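Local coordinates for uncharacterized protein (Staphylococcus aureus subsp. aureus Mu50, PDB 4QXZ) that is of unknown function but folds into a beta-barrel core resembling type VI secretion system proteins, joined to a two-helix pair, at residues A[27-32]-A[39-44]; A[59-64]-A[113-118]; A[80-85]-A[100-105]. All blocks are in the same frame, centred on the assembly; numbering follows the deposited sequence.

Contact 1: residues A[27-32]-A[39-44]; sequences VRFQIV and IEYELE
Glu40 is gripped by two side chains of the facing strand. Arg28 meets its carboxylate side-on in a salt bridge, with the two planes 25° apart. Arg28 NH2 donates to the syn lone pair of Glu40 OE1 at 2.9 Å, and Arg28 NE reaches Glu40 OE2 at 3.1 Å. Gln30 NE2 comes to the same Glu40 OE1 from above the carboxylate plane at 3.0 Å. Three bonds thus fix the rotation of the carboxylate. Glu40 CG stands anti to the backbone N (chi1 176°), which sends the chain across to 27-32. A water accepts from Phe29 N and lies 2.8 Å from Glu40 OE2 and 2.7 Å from Tyr41 O. The two strands form an antiparallel beta hairpin. Ile31 N to Ile39 O and Ile39 N to Ile31 O are both 2.8 Å, a hydrogen-bonded pair. Val27 and Arg28 form a classic beta bulge against Val87 of strand 82-88. The face of Phe29, Ile31, Ile39 and Tyr41 is largely apolar. Phe29 and Tyr41 lie side by side, Phe29 CD2 3.8 Å from Tyr41 CD1. Ile31 CG1 touches the edge of the Tyr41 ring, and Leu43 CD2 packs on Phe29 CB. The Tyr41 ring also meets His68 and Phe72 edge-to-face.

Contact 2: residues A[59-64]-A[113-118]; sequences LLEIVI and SIVFEC
Leu60 and Phe116 face each other as a hydrogen-bonded pair in an antiparallel sheet, and Ile62 and Ile114 form the next such pair. Four backbone bonds join the strands. The shortest is Phe116 N to Leu60 O at 2.8 Å, and its return bond, Leu60 N to Phe116 O, is 3.2 Å. Ile62 and Ile114 exchange the other two bonds, N-H to O in each direction. CA-H...O contacts fill in between them, such as Val115 CA to Leu60 O at 3.2 Å.

Apolar packing is heaviest on the face of Leu60, Ile62, Ile114 and Phe116. The Phe116 ring turns its edge to strand 57-65. Leu60 CD2 lies beside Phe116 CD1 at 3.7 Å, the two side chains pointing the same way. Ile62 CD1 reaches Phe116 CE1 at 3.6 Å. Ile62 CG1 sits between the backbone N and the carbonyl carbon (chi1 57°), and this turns the CG1-CD1 arm onto the ring edge. Farther along, the CD1 methyls of Ile64 and Ile114 meet at 3.7 Å. Cys118 SG rests against Leu60 CB at the other end.

The opposite face mixes apolar and polar groups. Val115 divides its two methyls: CG1 packs on Leu59 CD1 at 3.7 Å, and CG2 on Glu61 CG at 3.9 Å.

The pairing belongs to the beta-barrel core. Strand 45-51 bonds to the other edge of strand 57-65, and strand 96-107 lies along strand 111-121. Phe29 of strand 23-32 packs on Leu60, Ile62 and the Phe116 ring.

Contact 3: residues A[80-85]-A[100-105]; sequences QLLDIR and STVKSI
Leu82 and Ser100 hold the two strands together through a pair of backbone hydrogen bonds. Leu82 N donates to Ser100 O at 2.7 Å, and Ser100 N returns a bond to Leu82 O at 2.8 Å. A second polar group lies within 80-85. Arg85 grips Asp83 end-on, with NH1 on OD1 and NH2 on OD2. The Arg85 NH2 to Asp83 OD2 distance is 2.9 Å. Both nitrogens come from above the carboxylate plane, so the salt bridge is not flat. The carboxylate has further partners, since Asp83 OD1 bonds to Tyr121 OH and Asp83 OD2 to Lys158 N. Arg85 NH2 also bonds to Ser155 O at the end of helix 142-155. These two outside bonds, to Ser155 O and Lys158 N, join strand 82-88 to the C-terminal part of the chain.

The strands belong to the beta hairpin of 82-88 and 96-107. Their short axes cross at 98°, because 100-105 bends away from 82-85 past the single bridge at Leu82 and Ser100. Ile84 goes on to bond with Phe98, consistent with a curled sheet. Strand 96-107 also has a classic beta bulge, where Lys103 and Ser104 both face Val115.

Packing surrounds the bridge. Ile84 CD1 approaches Ser100 OG at 3.5 Å. Ser100 OG sits between its backbone N and carbonyl carbon (chi1 70°), on the side of Ile84. Leu82 CD1 crosses to Val102 CG2 at 4.1 Å, and Tyr75 of helix 69-77 touches both residues. On the opposite face of the sheet from Leu82 and Ser100, Leu81 CD2 lies alongside Thr101 CG2 at 3.6 Å.

How the contacts relate
All three contacts lie in one curled antiparallel sheet, the beta-barrel core. Their centres are close: about 11 Å between contacts 1 and 2, 12 Å between 1 and 3, and 8 Å between 2 and 3. Contact 1 closes first along the chain. Contact 3 is nested inside the loop closed by contact 2. Strands 23-32 and 82-88 are neighbours and link contacts 1 and 3. Strands 96-107 and 111-121 link contacts 3 and 2. A probable backbone hydrogen bond from Glu44 N to Val63 O joins contacts 1 and 2. Phe29 of contact 1 packs on Ile84 of contact 3. This is consistent with a shared, mostly apolar interior where the sheet curls round on itself.

Contact 1: residues A[27-32]-A[39-44]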
loop_
_atom_site.group_PDB
_atom_site.type_symbol
_atom_site.label_atom_id
_atom_site.label_comp_id
_atom_site.label_asym_id
_atom_site.label_seq_id
_atom_site.Cartn_x
_atom_site.Cartn_y
_atom_site.Cartn_z
ATOM N N VAL A 27 -4.530 -7.212 -2.022
ATOM C CA VAL A 27 -4.741 -7.894 -3.302
ATOM C C VAL A 27 -5.771 -9.042 -3.302
ATOM O O VAL A 27 -6.126 -9.544 -4.371
ATOM C CB VAL A 27 -3.409 -8.383 -3.890
ATOM C CG1 VAL A 27 -2.600 -7.187 -4.357
ATOM C CG2 VAL A 27 -2.635 -9.194 -2.863
ATOM N N ARG A 28 -6.248 -9.457 -2.127
ATOM C CA ARG A 28 -7.386 -10.381 -2.047
ATOM C C ARG A 28 -8.236 -10.131 -0.829
ATOM O O ARG A 28 -7.737 -9.783 0.253
ATOM C CB ARG A 28 -6.944 -11.841 -2.039
ATOM C CG ARG A 28 -6.200 -12.259 -3.292
ATOM C CD ARG A 28 -5.717 -13.681 -3.177
ATOM N NE ARG A 28 -6.813 -14.635 -3.184
ATOM C CZ ARG A 28 -6.640 -15.949 -3.137
ATOM N NH1 ARG A 28 -5.417 -16.466 -3.065
ATOM N NH2 ARG A 28 -7.692 -16.743 -3.157
ATOM N N PHE A 29 -9.532 -10.345 -1.002
ATOM C CA PHE A 29 -10.479 -10.072 0.058
ATOM C C PHE A 29 -11.461 -11.206 0.152
ATOM O O PHE A 29 -12.027 -11.607 -0.857
ATOM C CB PHE A 29 -11.220 -8.781 -0.225
ATOM C CG PHE A 29 -12.240 -8.447 0.818
ATOM C CD1 PHE A 29 -11.842 -8.133 2.112
ATOM C CD2 PHE A 29 -13.590 -8.449 0.516
ATOM C CE1 PHE A 29 -12.779 -7.841 3.092
ATOM C CE2 PHE A 29 -14.531 -8.141 1.478
ATOM C CZ PHE A 29 -14.131 -7.835 2.770
ATOM N N GLN A 30 -11.667 -11.724 1.357
ATOM C CA GLN A 30 -12.626 -12.800 1.562
ATOM C C GLN A 30 -13.417 -12.585 2.838
ATOM O O GLN A 30 -12.913 -11.967 3.794
ATOM C CB GLN A 30 -11.906 -14.134 1.678
ATOM C CG GLN A 30 -10.965 -14.474 0.537
ATOM C CD GLN A 30 -10.188 -15.753 0.796
ATOM O OE1 GLN A 30 -9.850 -16.060 1.938
ATOM N NE2 GLN A 30 -9.905 -16.511 -0.267
ATOM N N ILE A 31 -14.638 -13.125 2.861
ATOM C CA ILE A 31 -15.487 -13.131 4.060
ATOM C C ILE A 31 -15.855 -14.568 4.354
ATOM O O ILE A 31 -16.230 -15.339 3.435
ATOM C CB ILE A 31 -16.768 -12.310 3.878
ATOM C CG1 ILE A 31 -16.407 -10.883 3.423
ATOM C CG2 ILE A 31 -17.581 -12.275 5.180
ATOM C CD1 ILE A 31 -17.498 -9.855 3.630
ATOM N N VAL A 32 -15.701 -14.933 5.609
ATOM C CA VAL A 32 -15.907 -16.278 6.069
ATOM C C VAL A 32 -17.039 -16.364 7.055
ATOM O O VAL A 32 -17.113 -15.590 7.964
ATOM C CB VAL A 32 -14.657 -16.778 6.760
ATOM C CG1 VAL A 32 -14.716 -18.261 6.970
ATOM C CG2 VAL A 32 -13.468 -16.459 5.922
ATOM N N ILE A 39 -16.685 -16.487 0.954
ATOM C CA ILE A 39 -17.022 -15.712 -0.236
ATOM C C ILE A 39 -15.844 -14.767 -0.539
ATOM O O ILE A 39 -15.467 -13.947 0.308
ATOM C CB ILE A 39 -18.340 -14.935 -0.091
ATOM C CG1 ILE A 39 -19.503 -15.896 0.137
ATOM C CG2 ILE A 39 -18.631 -14.127 -1.349
ATOM C CD1 ILE A 39 -20.816 -15.180 0.430
ATOM N N GLU A 40 -15.267 -14.908 -1.736
ATOM C CA GLU A 40 -14.192 -14.046 -2.188
ATOM C C GLU A 40 -14.733 -12.991 -3.141
ATOM O O GLU A 40 -15.463 -13.302 -4.074
ATOM C CB GLU A 40 -13.073 -14.850 -2.897
ATOM C CG GLU A 40 -11.978 -13.938 -3.476
ATOM C CD GLU A 40 -10.587 -14.550 -3.538
ATOM O OE1 GLU A 40 -10.385 -15.699 -3.099
ATOM O OE2 GLU A 40 -9.678 -13.856 -4.033
ATOM N N TYR A 41 -14.343 -11.742 -2.932
ATOM C CA TYR A 41 -14.744 -10.672 -3.846
ATOM C C TYR A 41 -13.544 -10.203 -4.654
ATOM O O TYR A 41 -12.481 -9.946 -4.105
ATOM C CB TYR A 41 -15.370 -9.516 -3.072
ATOM C CG TYR A 41 -16.584 -9.939 -2.288
ATOM C CD1 TYR A 41 -16.461 -10.469 -1.013
ATOM C CD2 TYR A 41 -17.857 -9.826 -2.822
ATOM C CE1 TYR A 41 -17.570 -10.865 -0.291
ATOM C CE2 TYR A 41 -18.974 -10.221 -2.104
ATOM C CZ TYR A 41 -18.821 -10.742 -0.839
ATOM O OH TYR A 41 -19.917 -11.138 -0.119
ATOM N N GLU A 42 -13.731 -10.102 -5.960
ATOM C CA GLU A 42 -12.680 -9.664 -6.869
ATOM C C GLU A 42 -12.435 -8.145 -6.725
ATOM O O GLU A 42 -13.341 -7.318 -6.926
ATOM C CB GLU A 42 -13.050 -10.046 -8.316
ATOM C CG GLU A 42 -12.118 -9.529 -9.415
ATOM C CD GLU A 42 -10.745 -10.190 -9.432
ATOM O OE1 GLU A 42 -10.487 -11.086 -8.594
ATOM O OE2 GLU A 42 -9.921 -9.809 -10.296
ATOM N N LEU A 43 -11.185 -7.804 -6.408
ATOM C CA LEU A 43 -10.788 -6.445 -6.114
ATOM C C LEU A 43 -10.469 -5.665 -7.374
ATOM O O LEU A 43 -9.705 -6.130 -8.229
ATOM C CB LEU A 43 -9.577 -6.448 -5.169
ATOM C CG LEU A 43 -9.795 -7.006 -3.745
ATOM C CD1 LEU A 43 -8.575 -6.788 -2.878
ATOM C CD2 LEU A 43 -10.979 -6.362 -3.062
ATOM N N GLU A 44 -11.078 -4.488 -7.493
ATOM C CA GLU A 44 -10.621 -3.472 -8.434
ATOM C C GLU A 44 -9.404 -2.748 -7.863
ATOM O O GLU A 44 -8.434 -2.439 -8.584
ATOM C CB GLU A 44 -11.727 -2.459 -8.701
ATOM C CG GLU A 44 -12.843 -2.997 -9.579
ATOM C CD GLU A 44 -12.433 -3.141 -11.035
ATOM O OE1 GLU A 44 -11.767 -2.218 -11.573
ATOM O OE2 GLU A 44 -12.782 -4.180 -11.638
HETATM O O HOH W 1 -10.167 -11.159 -3.646
#

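Contact 2: residues A[59-64]-A[113-118]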
loop_
_atom_site.group_PDB
_atom_site.type_symbol
_atom_site.label_atom_id
_atom_site.label_comp_id
_atom_site.label_asym_id
_atom_site.label_seq_id
_atom_site.Cartn_x
_atom_site.Cartn_y
_atom_site.Cartn_z
ATOM N N LEU A 59 -7.618 0.222 8.822
ATOM C CA LEU A 59 -8.653 0.722 7.924
ATOM C C LEU A 59 -8.445 0.079 6.578
ATOM O O LEU A 59 -7.355 0.175 6.023
ATOM C CB LEU A 59 -8.554 2.238 7.798
ATOM C CG LEU A 59 -9.851 3.005 7.521
ATOM C CD1 LEU A 59 -10.927 2.707 8.563
ATOM C CD2 LEU A 59 -9.551 4.499 7.485
ATOM N N LEU A 60 -9.473 -0.606 6.081
ATOM C CA LEU A 60 -9.400 -1.284 4.785
ATOM C C LEU A 60 -10.325 -0.552 3.847
ATOM O O LEU A 60 -11.493 -0.338 4.178
ATOM C CB LEU A 60 -9.820 -2.755 4.896
ATOM C CG LEU A 60 -10.057 -3.553 3.583
ATOM C CD1 LEU A 60 -8.749 -3.770 2.851
ATOM C CD2 LEU A 60 -10.757 -4.892 3.815
ATOM N N GLU A 61 -9.793 -0.142 2.698
ATOM C CA GLU A 61 -10.604 0.449 1.629
ATOM C C GLU A 61 -10.454 -0.399 0.382
ATOM O O GLU A 61 -9.330 -0.651 -0.064
ATOM C CB GLU A 61 -10.188 1.889 1.336
ATOM C CG GLU A 61 -11.203 2.642 0.464
ATOM C CD GLU A 61 -10.910 4.140 0.299
ATOM O OE1 GLU A 61 -10.503 4.791 1.279
ATOM O OE2 GLU A 61 -11.107 4.676 -0.822
ATOM N N ILE A 62 -11.581 -0.857 -0.161
ATOM C CA ILE A 62 -11.571 -1.656 -1.379
ATOM C C ILE A 62 -12.561 -1.111 -2.381
ATOM O O ILE A 62 -13.530 -0.447 -2.011
ATOM C CB ILE A 62 -11.934 -3.139 -1.121
ATOM C CG1 ILE A 62 -13.304 -3.264 -0.440
ATOM C CG2 ILE A 62 -10.874 -3.806 -0.274
ATOM C CD1 ILE A 62 -13.763 -4.684 -0.245
ATOM N N VAL A 63 -12.319 -1.421 -3.646
ATOM C CA VAL A 63 -13.272 -1.123 -4.706
ATOM C C VAL A 63 -13.704 -2.427 -5.355
ATOM O O VAL A 63 -12.868 -3.212 -5.781
ATOM C CB VAL A 63 -12.664 -0.191 -5.765
ATOM C CG1 VAL A 63 -13.681 0.111 -6.870
ATOM C CG2 VAL A 63 -12.180 1.101 -5.100
ATOM N N ILE A 64 -15.011 -2.660 -5.400
ATOM C CA ILE A 64 -15.556 -3.866 -6.006
ATOM C C ILE A 64 -16.784 -3.527 -6.837
ATOM O O ILE A 64 -17.251 -2.395 -6.834
ATOM C CB ILE A 64 -15.929 -4.920 -4.946
ATOM C CG1 ILE A 64 -16.909 -4.348 -3.916
ATOM C CG2 ILE A 64 -14.672 -5.453 -4.268
ATOM C CD1 ILE A 64 -17.525 -5.399 -3.000
ATOM N N SER A 113 -17.152 1.569 -3.483
ATOM C CA SER A 113 -16.008 1.713 -2.594
ATOM C C SER A 113 -16.444 1.532 -1.128
ATOM O O SER A 113 -17.351 2.214 -0.640
ATOM C CB SER A 113 -15.373 3.085 -2.787
ATOM O OG SER A 113 -14.726 3.478 -1.602
ATOM N N ILE A 114 -15.783 0.616 -0.430
ATOM C CA ILE A 114 -16.174 0.274 0.926
ATOM C C ILE A 114 -14.997 0.393 1.861
ATOM O O ILE A 114 -13.951 -0.217 1.623
ATOM C CB ILE A 114 -16.703 -1.169 1.020
ATOM C CG1 ILE A 114 -17.718 -1.440 -0.087
ATOM C CG2 ILE A 114 -17.331 -1.407 2.383
ATOM C CD1 ILE A 114 -18.037 -2.900 -0.255
ATOM N N VAL A 115 -15.194 1.163 2.931
ATOM C CA VAL A 115 -14.234 1.296 4.021
ATOM C C VAL A 115 -14.689 0.404 5.177
ATOM O O VAL A 115 -15.859 0.446 5.564
ATOM C CB VAL A 115 -14.160 2.771 4.477
ATOM C CG1 VAL A 115 -13.306 2.928 5.737
ATOM C CG2 VAL A 115 -13.611 3.647 3.351
ATOM N N PHE A 116 -13.781 -0.405 5.721
ATOM C CA PHE A 116 -14.077 -1.235 6.908
ATOM C C PHE A 116 -13.246 -0.802 8.080
ATOM O O PHE A 116 -12.100 -0.434 7.899
ATOM C CB PHE A 116 -13.726 -2.709 6.682
ATOM C CG PHE A 116 -14.375 -3.316 5.479
ATOM C CD1 PHE A 116 -13.901 -3.042 4.216
ATOM C CD2 PHE A 116 -15.444 -4.171 5.620
ATOM C CE1 PHE A 116 -14.497 -3.601 3.113
ATOM C CE2 PHE A 116 -16.051 -4.734 4.531
ATOM C CZ PHE A 116 -15.577 -4.450 3.270
ATOM N N GLU A 117 -13.810 -0.912 9.281
ATOM C CA GLU A 117 -13.051 -0.751 10.525
ATOM C C GLU A 117 -12.572 -2.125 11.002
ATOM O O GLU A 117 -13.379 -2.977 11.335
ATOM C CB GLU A 117 -13.927 -0.102 11.601
ATOM C CG GLU A 117 -13.173 0.293 12.870
ATOM C CD GLU A 117 -14.102 0.547 14.064
ATOM O OE1 GLU A 117 -15.046 1.367 13.915
ATOM O OE2 GLU A 117 -13.885 -0.067 15.150
ATOM N N CYS A 118 -11.263 -2.326 11.060
ATOM C CA CYS A 118 -10.700 -3.635 11.266
ATOM C C CYS A 118 -9.871 -3.696 12.529
ATOM O O CYS A 118 -9.239 -2.713 12.904
ATOM C CB CYS A 118 -9.824 -4.005 10.063
ATOM S SG CYS A 118 -10.745 -4.095 8.513
#

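Contact 3: residues A[80-85]-A[100-105]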
loop_
_atom_site.group_PDB
_atom_site.type_symbol
_atom_site.label_atom_id
_atom_site.label_comp_id
_atom_site.label_asym_id
_atom_site.label_seq_id
_atom_site.Cartn_x
_atom_site.Cartn_y
_atom_site.Cartn_z
ATOM N N GLN A 80 -23.111 -5.590 11.356
ATOM C CA GLN A 80 -22.621 -6.959 11.287
ATOM C C GLN A 80 -21.135 -7.096 11.549
ATOM O O GLN A 80 -20.338 -6.421 10.917
ATOM C CB GLN A 80 -22.865 -7.489 9.880
ATOM C CG GLN A 80 -22.550 -8.954 9.728
ATOM C CD GLN A 80 -23.557 -9.789 10.454
ATOM O OE1 GLN A 80 -23.242 -10.455 11.442
ATOM N NE2 GLN A 80 -24.795 -9.731 9.993
ATOM N N LEU A 81 -20.771 -8.006 12.441
ATOM C CA LEU A 81 -19.371 -8.341 12.701
ATOM C C LEU A 81 -18.920 -9.336 11.647
ATOM O O LEU A 81 -19.514 -10.408 11.507
ATOM C CB LEU A 81 -19.199 -8.929 14.100
ATOM C CG LEU A 81 -19.524 -7.926 15.215
ATOM C CD1 LEU A 81 -19.495 -8.550 16.605
ATOM C CD2 LEU A 81 -18.557 -6.748 15.144
ATOM N N LEU A 82 -17.891 -8.967 10.892
ATOM C CA LEU A 82 -17.459 -9.755 9.730
ATOM C C LEU A 82 -16.077 -10.340 9.968
ATOM O O LEU A 82 -15.178 -9.633 10.402
ATOM C CB LEU A 82 -17.437 -8.884 8.468
ATOM C CG LEU A 82 -18.770 -8.275 8.040
ATOM C CD1 LEU A 82 -18.560 -7.254 6.937
ATOM C CD2 LEU A 82 -19.723 -9.354 7.571
ATOM N N ASP A 83 -15.931 -11.634 9.706
ATOM C CA ASP A 83 -14.667 -12.335 9.850
ATOM C C ASP A 83 -14.007 -12.373 8.464
ATOM O O ASP A 83 -14.432 -13.107 7.552
ATOM C CB ASP A 83 -14.907 -13.751 10.384
ATOM C CG ASP A 83 -13.638 -14.425 10.929
ATOM O OD1 ASP A 83 -12.658 -13.737 11.319
ATOM O OD2 ASP A 83 -13.631 -15.679 10.998
ATOM N N ILE A 84 -12.970 -11.573 8.306
ATOM C CA ILE A 84 -12.393 -11.367 6.981
ATOM C C ILE A 84 -10.942 -11.812 6.887
ATOM O O ILE A 84 -10.226 -11.900 7.898
ATOM C CB ILE A 84 -12.508 -9.903 6.517
ATOM C CG1 ILE A 84 -11.603 -8.978 7.324
ATOM C CG2 ILE A 84 -13.943 -9.429 6.604
ATOM C CD1 ILE A 84 -11.545 -7.552 6.779
ATOM N N ARG A 85 -10.553 -12.122 5.654
ATOM C CA ARG A 85 -9.202 -12.514 5.312
ATOM C C ARG A 85 -8.698 -11.510 4.291
ATOM O O ARG A 85 -9.373 -11.234 3.303
ATOM C CB ARG A 85 -9.196 -13.897 4.684
ATOM C CG ARG A 85 -9.882 -14.955 5.506
ATOM C CD ARG A 85 -9.102 -15.277 6.774
ATOM N NE ARG A 85 -9.892 -16.111 7.668
ATOM C CZ ARG A 85 -10.667 -15.674 8.657
ATOM N NH1 ARG A 85 -10.792 -14.379 8.935
ATOM N NH2 ARG A 85 -11.339 -16.560 9.376
ATOM N N SER A 100 -14.146 -7.234 11.528
ATOM C CA SER A 100 -14.494 -5.891 11.082
ATOM C C SER A 100 -15.979 -5.597 10.903
ATOM O O SER A 100 -16.832 -6.510 10.867
ATOM C CB SER A 100 -13.761 -5.588 9.763
ATOM O OG SER A 100 -14.276 -6.360 8.707
ATOM N N THR A 101 -16.257 -4.293 10.777
ATOM C CA THR A 101 -17.586 -3.772 10.432
ATOM C C THR A 101 -17.481 -2.771 9.288
ATOM O O THR A 101 -16.463 -2.064 9.149
ATOM C CB THR A 101 -18.228 -3.048 11.628
ATOM O OG1 THR A 101 -17.304 -2.083 12.123
ATOM C CG2 THR A 101 -18.554 -4.022 12.759
ATOM N N VAL A 102 -18.540 -2.684 8.487
ATOM C CA VAL A 102 -18.586 -1.695 7.409
ATOM C C VAL A 102 -18.827 -0.293 7.978
ATOM O O VAL A 102 -19.801 -0.064 8.703
ATOM C CB VAL A 102 -19.673 -2.021 6.375
ATOM C CG1 VAL A 102 -19.606 -1.027 5.215
ATOM C CG2 VAL A 102 -19.516 -3.455 5.877
ATOM N N LYS A 103 -17.931 0.632 7.640
ATOM C CA LYS A 103 -17.955 1.998 8.156
ATOM C C LYS A 103 -18.621 2.970 7.179
ATOM O O LYS A 103 -19.364 3.850 7.598
ATOM C CB LYS A 103 -16.534 2.446 8.404
ATOM C CG LYS A 103 -16.400 3.723 9.184
ATOM C CD LYS A 103 -14.941 4.150 9.204
ATOM C CE LYS A 103 -14.511 4.589 10.596
ATOM N NZ LYS A 103 -15.227 5.818 11.034
ATOM N N SER A 104 -18.335 2.821 5.884
ATOM C CA SER A 104 -18.939 3.669 4.856
ATOM C C SER A 104 -18.958 2.980 3.493
ATOM O O SER A 104 -18.115 2.131 3.203
ATOM C CB SER A 104 -18.221 5.027 4.768
ATOM O OG SER A 104 -16.958 4.941 4.137
ATOM N N ILE A 105 -19.947 3.335 2.675
ATOM C CA ILE A 105 -20.093 2.799 1.319
ATOM C C ILE A 105 -20.315 3.957 0.358
ATOM O O ILE A 105 -21.070 4.886 0.647
ATOM C CB ILE A 105 -21.296 1.846 1.196
ATOM C CG1 ILE A 105 -21.238 0.766 2.276
ATOM C CG2 ILE A 105 -21.344 1.197 -0.178
ATOM C CD1 ILE A 105 -22.475 -0.114 2.335
#